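Local atomic coordinates of beta-glucosidase (Chaetomella raphigera, PDB entry 6JXG), a protein that probably hydrolyses terminal, non-reducing beta-D-glucosyl residues of cellulose-derived sugars, releasing beta-D-glucose. Residues Ala629-Ser641 against Pro688-Ser701. Numbering follows the deposited sequence.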
loop_
_atom_site.group_PDB
_atom_site.type_symbol
_atom_site.label_atom_id
_atom_site.label_comp_id
_atom_site.label_asym_id
_atom_site.label_seq_id
_atom_site.Cartn_x
_atom_site.Cartn_y
_atom_site.Cartn_z
ATOM N N ALA A 629 -20.309 10.746 -0.109
ATOM C CA ALA A 629 -19.055 11.380 -0.507
ATOM C C ALA A 629 -18.634 10.922 -1.866
ATOM O O ALA A 629 -18.802 9.733 -2.221
ATOM C CB ALA A 629 -17.965 11.066 0.476
ATOM N N GLU A 630 -18.148 11.858 -2.644
ATOM C CA GLU A 630 -17.628 11.578 -3.986
ATOM C C GLU A 630 -16.127 11.822 -4.048
ATOM O O GLU A 630 -15.622 12.804 -3.488
ATOM C CB GLU A 630 -18.351 12.478 -4.987
ATOM C CG GLU A 630 -17.749 12.534 -6.379
ATOM C CD GLU A 630 -17.949 11.268 -7.183
ATOM O OE1 GLU A 630 -18.138 11.371 -8.443
ATOM O OE2 GLU A 630 -17.865 10.185 -6.577
ATOM N N VAL A 631 -15.411 10.943 -4.747
ATOM C CA VAL A 631 -13.985 11.099 -5.000
ATOM C C VAL A 631 -13.833 11.668 -6.404
ATOM O O VAL A 631 -13.927 10.950 -7.389
ATOM C CB VAL A 631 -13.189 9.758 -4.868
ATOM C CG1 VAL A 631 -11.696 9.953 -5.143
ATOM C CG2 VAL A 631 -13.356 9.185 -3.510
ATOM N N ALA A 632 -13.702 13.005 -6.489
ATOM C CA ALA A 632 -13.407 13.638 -7.783
ATOM C C ALA A 632 -11.960 13.385 -8.157
ATOM O O ALA A 632 -11.088 13.450 -7.307
ATOM C CB ALA A 632 -13.665 15.084 -7.712
ATOM N N GLN A 633 -11.708 13.161 -9.434
ATOM C CA GLN A 633 -10.412 12.741 -9.955
ATOM C C GLN A 633 -10.034 13.622 -11.106
ATOM O O GLN A 633 -10.921 13.986 -11.906
ATOM C CB GLN A 633 -10.421 11.309 -10.425
ATOM C CG GLN A 633 -10.770 10.373 -9.286
ATOM C CD GLN A 633 -11.293 9.032 -9.726
ATOM O OE1 GLN A 633 -10.774 8.420 -10.649
ATOM N NE2 GLN A 633 -12.312 8.554 -9.038
ATOM N N LEU A 634 -8.731 13.919 -11.178
ATOM C CA LEU A 634 -8.114 14.668 -12.260
ATOM C C LEU A 634 -7.084 13.822 -12.951
ATOM O O LEU A 634 -6.129 13.361 -12.298
ATOM C CB LEU A 634 -7.346 15.860 -11.695
ATOM C CG LEU A 634 -6.948 17.076 -12.513
ATOM C CD1 LEU A 634 -5.653 17.729 -12.129
ATOM C CD2 LEU A 634 -7.258 17.110 -13.970
ATOM N N TYR A 635 -7.235 13.693 -14.271
ATOM C CA TYR A 635 -6.334 12.981 -15.191
ATOM C C TYR A 635 -5.800 14.023 -16.220
ATOM O O TYR A 635 -6.521 14.984 -16.663
ATOM C CB TYR A 635 -7.041 11.822 -15.915
ATOM C CG TYR A 635 -7.529 10.735 -14.973
ATOM C CD1 TYR A 635 -6.753 9.631 -14.694
ATOM C CD2 TYR A 635 -8.730 10.875 -14.289
ATOM C CE1 TYR A 635 -7.195 8.650 -13.794
ATOM C CE2 TYR A 635 -9.171 9.899 -13.386
ATOM C CZ TYR A 635 -8.373 8.816 -13.109
ATOM O OH TYR A 635 -8.839 7.886 -12.194
ATOM N N ILE A 636 -4.516 13.903 -16.495
ATOM C CA ILE A 636 -3.825 14.823 -17.390
ATOM C C ILE A 636 -3.328 14.101 -18.620
ATOM O O ILE A 636 -2.822 12.972 -18.542
ATOM C CB ILE A 636 -2.699 15.500 -16.640
ATOM C CG1 ILE A 636 -3.390 16.408 -15.599
ATOM C CG2 ILE A 636 -1.765 16.231 -17.586
ATOM C CD1 ILE A 636 -2.508 17.396 -14.943
ATOM N N GLY A 637 -3.495 14.740 -19.772
ATOM C CA GLY A 637 -2.958 14.231 -21.027
ATOM C C GLY A 637 -1.865 15.173 -21.427
ATOM O O GLY A 637 -2.030 16.381 -21.321
ATOM N N LEU A 638 -0.703 14.651 -21.781
ATOM C CA LEU A 638 0.416 15.522 -22.115
ATOM C C LEU A 638 0.321 16.022 -23.551
ATOM O O LEU A 638 -0.221 15.363 -24.407
ATOM C CB LEU A 638 1.711 14.728 -21.985
ATOM C CG LEU A 638 2.567 14.754 -20.756
ATOM C CD1 LEU A 638 2.033 15.447 -19.475
ATOM C CD2 LEU A 638 3.090 13.352 -20.570
ATOM N N PRO A 639 0.908 17.188 -23.826
ATOM C CA PRO A 639 0.911 17.684 -25.216
ATOM C C PRO A 639 1.687 16.792 -26.204
ATOM O O PRO A 639 2.564 15.968 -25.798
ATOM C CB PRO A 639 1.575 19.046 -25.093
ATOM C CG PRO A 639 2.391 18.979 -23.907
ATOM C CD PRO A 639 1.730 18.010 -22.932
ATOM N N GLY A 640 1.418 16.985 -27.512
ATOM C CA GLY A 640 2.161 16.290 -28.560
ATOM C C GLY A 640 3.655 16.572 -28.555
ATOM O O GLY A 640 4.408 15.748 -29.018
ATOM N N SER A 641 4.112 17.677 -27.942
ATOM C CA SER A 641 5.575 17.916 -27.750
ATOM C C SER A 641 6.298 16.853 -26.901
ATOM O O SER A 641 7.473 16.602 -27.101
ATOM C CB SER A 641 5.869 19.314 -27.199
ATOM O OG SER A 641 5.234 19.575 -25.964
ATOM N N PRO A 688 6.946 20.288 -20.362
ATOM C CA PRO A 688 6.628 20.851 -21.684
ATOM C C PRO A 688 6.224 22.334 -21.666
ATOM O O PRO A 688 5.645 22.886 -20.692
ATOM C CB PRO A 688 5.445 20.009 -22.188
ATOM C CG PRO A 688 5.475 18.755 -21.395
ATOM C CD PRO A 688 6.120 19.109 -20.055
ATOM N N THR A 689 6.548 22.964 -22.784
ATOM C CA THR A 689 6.580 24.389 -22.870
ATOM C C THR A 689 5.862 24.939 -24.140
ATOM O O THR A 689 5.969 26.089 -24.505
ATOM C CB THR A 689 8.096 24.741 -22.733
ATOM O OG1 THR A 689 8.223 26.008 -22.126
ATOM C CG2 THR A 689 8.867 24.641 -24.020
ATOM N N SER A 690 5.159 24.082 -24.839
ATOM C CA SER A 690 4.308 24.494 -25.949
ATOM C C SER A 690 3.229 23.424 -26.085
ATOM O O SER A 690 3.389 22.266 -25.681
ATOM C CB SER A 690 5.093 24.574 -27.264
ATOM O OG SER A 690 5.580 23.289 -27.618
ATOM N N GLY A 691 2.135 23.807 -26.694
ATOM C CA GLY A 691 0.999 22.933 -26.713
ATOM C C GLY A 691 0.327 23.198 -25.386
ATOM O O GLY A 691 0.496 24.274 -24.755
ATOM N N GLU A 692 -0.439 22.219 -24.944
ATOM C CA GLU A 692 -1.311 22.425 -23.870
ATOM C C GLU A 692 -1.493 21.075 -23.241
ATOM O O GLU A 692 -1.460 20.030 -23.935
ATOM C CB GLU A 692 -2.650 22.948 -24.379
ATOM C CG GLU A 692 -3.446 21.959 -25.228
ATOM C CD GLU A 692 -4.793 22.541 -25.649
ATOM O OE1 GLU A 692 -5.806 21.802 -25.715
ATOM O OE2 GLU A 692 -4.858 23.766 -25.856
ATOM N N PHE A 693 -1.663 21.102 -21.940
ATOM C CA PHE A 693 -2.026 19.877 -21.218
ATOM C C PHE A 693 -3.493 19.682 -21.358
ATOM O O PHE A 693 -4.249 20.644 -21.287
ATOM C CB PHE A 693 -1.657 20.022 -19.738
ATOM C CG PHE A 693 -0.181 20.229 -19.518
ATOM C CD1 PHE A 693 0.685 19.157 -19.465
ATOM C CD2 PHE A 693 0.346 21.516 -19.315
ATOM C CE1 PHE A 693 2.049 19.326 -19.237
ATOM C CE2 PHE A 693 1.716 21.681 -19.072
ATOM C CZ PHE A 693 2.573 20.600 -19.073
ATOM N N SER A 694 -3.947 18.441 -21.514
ATOM C CA SER A 694 -5.355 18.165 -21.445
ATOM C C SER A 694 -5.751 17.796 -20.004
ATOM O O SER A 694 -5.052 17.037 -19.364
ATOM C CB SER A 694 -5.680 17.018 -22.366
ATOM O OG SER A 694 -5.454 17.437 -23.646
ATOM N N LEU A 695 -6.816 18.395 -19.505
ATOM C CA LEU A 695 -7.332 18.176 -18.156
ATOM C C LEU A 695 -8.683 17.448 -18.239
ATOM O O LEU A 695 -9.546 17.908 -18.948
ATOM C CB LEU A 695 -7.604 19.515 -17.557
ATOM C CG LEU A 695 -6.417 20.483 -17.532
ATOM C CD1 LEU A 695 -6.748 21.827 -16.914
ATOM C CD2 LEU A 695 -5.275 19.821 -16.806
ATOM N N TYR A 696 -8.837 16.320 -17.531
ATOM C CA TYR A 696 -10.029 15.508 -17.537
ATOM C C TYR A 696 -10.461 15.363 -16.119
ATOM O O TYR A 696 -9.678 14.832 -15.332
ATOM C CB TYR A 696 -9.831 14.148 -18.188
ATOM C CG TYR A 696 -9.277 14.258 -19.546
ATOM C CD1 TYR A 696 -10.031 14.825 -20.594
ATOM C CD2 TYR A 696 -8.014 13.824 -19.832
ATOM C CE1 TYR A 696 -9.522 14.916 -21.862
ATOM C CE2 TYR A 696 -7.493 13.945 -21.118
ATOM C CZ TYR A 696 -8.260 14.466 -22.109
ATOM O OH TYR A 696 -7.746 14.586 -23.352
ATOM N N VAL A 697 -11.620 15.926 -15.746
ATOM C CA VAL A 697 -12.086 15.808 -14.365
ATOM C C VAL A 697 -13.332 14.951 -14.355
ATOM O O VAL A 697 -14.262 15.178 -15.152
ATOM C CB VAL A 697 -12.299 17.169 -13.683
ATOM C CG1 VAL A 697 -12.989 17.002 -12.308
ATOM C CG2 VAL A 697 -10.995 17.904 -13.592
ATOM N N GLY A 698 -13.364 13.947 -13.465
ATOM C CA GLY A 698 -14.558 13.153 -13.330
ATOM C C GLY A 698 -14.592 12.173 -12.163
ATOM O O GLY A 698 -13.844 12.325 -11.209
ATOM N N ALA A 699 -15.506 11.208 -12.264
ATOM C CA ALA A 699 -15.785 10.269 -11.229
ATOM C C ALA A 699 -14.946 8.974 -11.311
ATOM O O ALA A 699 -15.005 8.171 -10.389
ATOM C CB ALA A 699 -17.274 9.963 -11.282
ATOM N N SER A 700 -14.148 8.806 -12.358
ATOM C CA SER A 700 -13.348 7.620 -12.597
ATOM C C SER A 700 -12.392 7.932 -13.747
ATOM O O SER A 700 -12.471 9.010 -14.323
ATOM C CB SER A 700 -14.184 6.351 -12.909
ATOM O OG SER A 700 -14.440 6.249 -14.267
ATOM N N SER A 701 -11.450 7.019 -14.029
ATOM C CA SER A 701 -10.630 7.117 -15.212
ATOM C C SER A 701 -11.392 7.099 -16.514
ATOM O O SER A 701 -10.797 7.403 -17.538
ATOM C CB SER A 701 -9.531 6.009 -15.320
ATOM O OG SER A 701 -10.025 4.689 -15.436
#
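Tyr635 reaches from its strand to the turn at Ser700 and Ser701. Its CB lies 4.0 Å from O of Tyr696, the directly paired residue. CG is anti to the carbonyl carbon (chi1 -63°), which swings the ring along the sheet toward that turn. There CE1 meets Ser701 CB at 3.8 Å, CE2 comes 3.5 Å from Ser700 O, and Ser701 CA sits over one face, 3.5 Å from CZ. At the tip, OH donates a short 2.5 Å hydrogen bond to OE1 of Gln633, an oxygen in the plane of the ring. A tyrosine suits this buried place: its flat ring packs against backbone while its hydroxyl fixes the Gln633 amide, whose NE2 is held by Gly574 O and, weakly, by Val631 O. Strands 628-637 and 692-698 are the central pair of a four-stranded antiparallel sheet in the fibronectin type III-like domain of this family 3 glycoside hydrolase. Three pairs, Gln633 with Gly698, Tyr635 with Tyr696 and Gly637 with Ser694, are doubly hydrogen-bonded; Tyr635 N to Tyr696 O is almost straight at 174°. On the face opposite Tyr635 and Tyr696, branched aliphatic residues suit the buried surface: Leu634 CD2 meets Val697 CG2 at 3.8 Å, and Ile636 lies beside Leu695, which also touches Ala589 of strand 582-591. Past the end of the first strand, Leu638 CD1 meets the edge of the Phe693 ring, 3.9 Å from its CE1, while the rigid ring of Pro639 packs alongside Phe693 and crosses Pro688 at about a right angle. Gly691, with a positive phi of 83°, carries the chain past Pro639 in a backbone shape that suits glycine. Nearby, Ser641 OG donates a long hydrogen bond to Ser690 O.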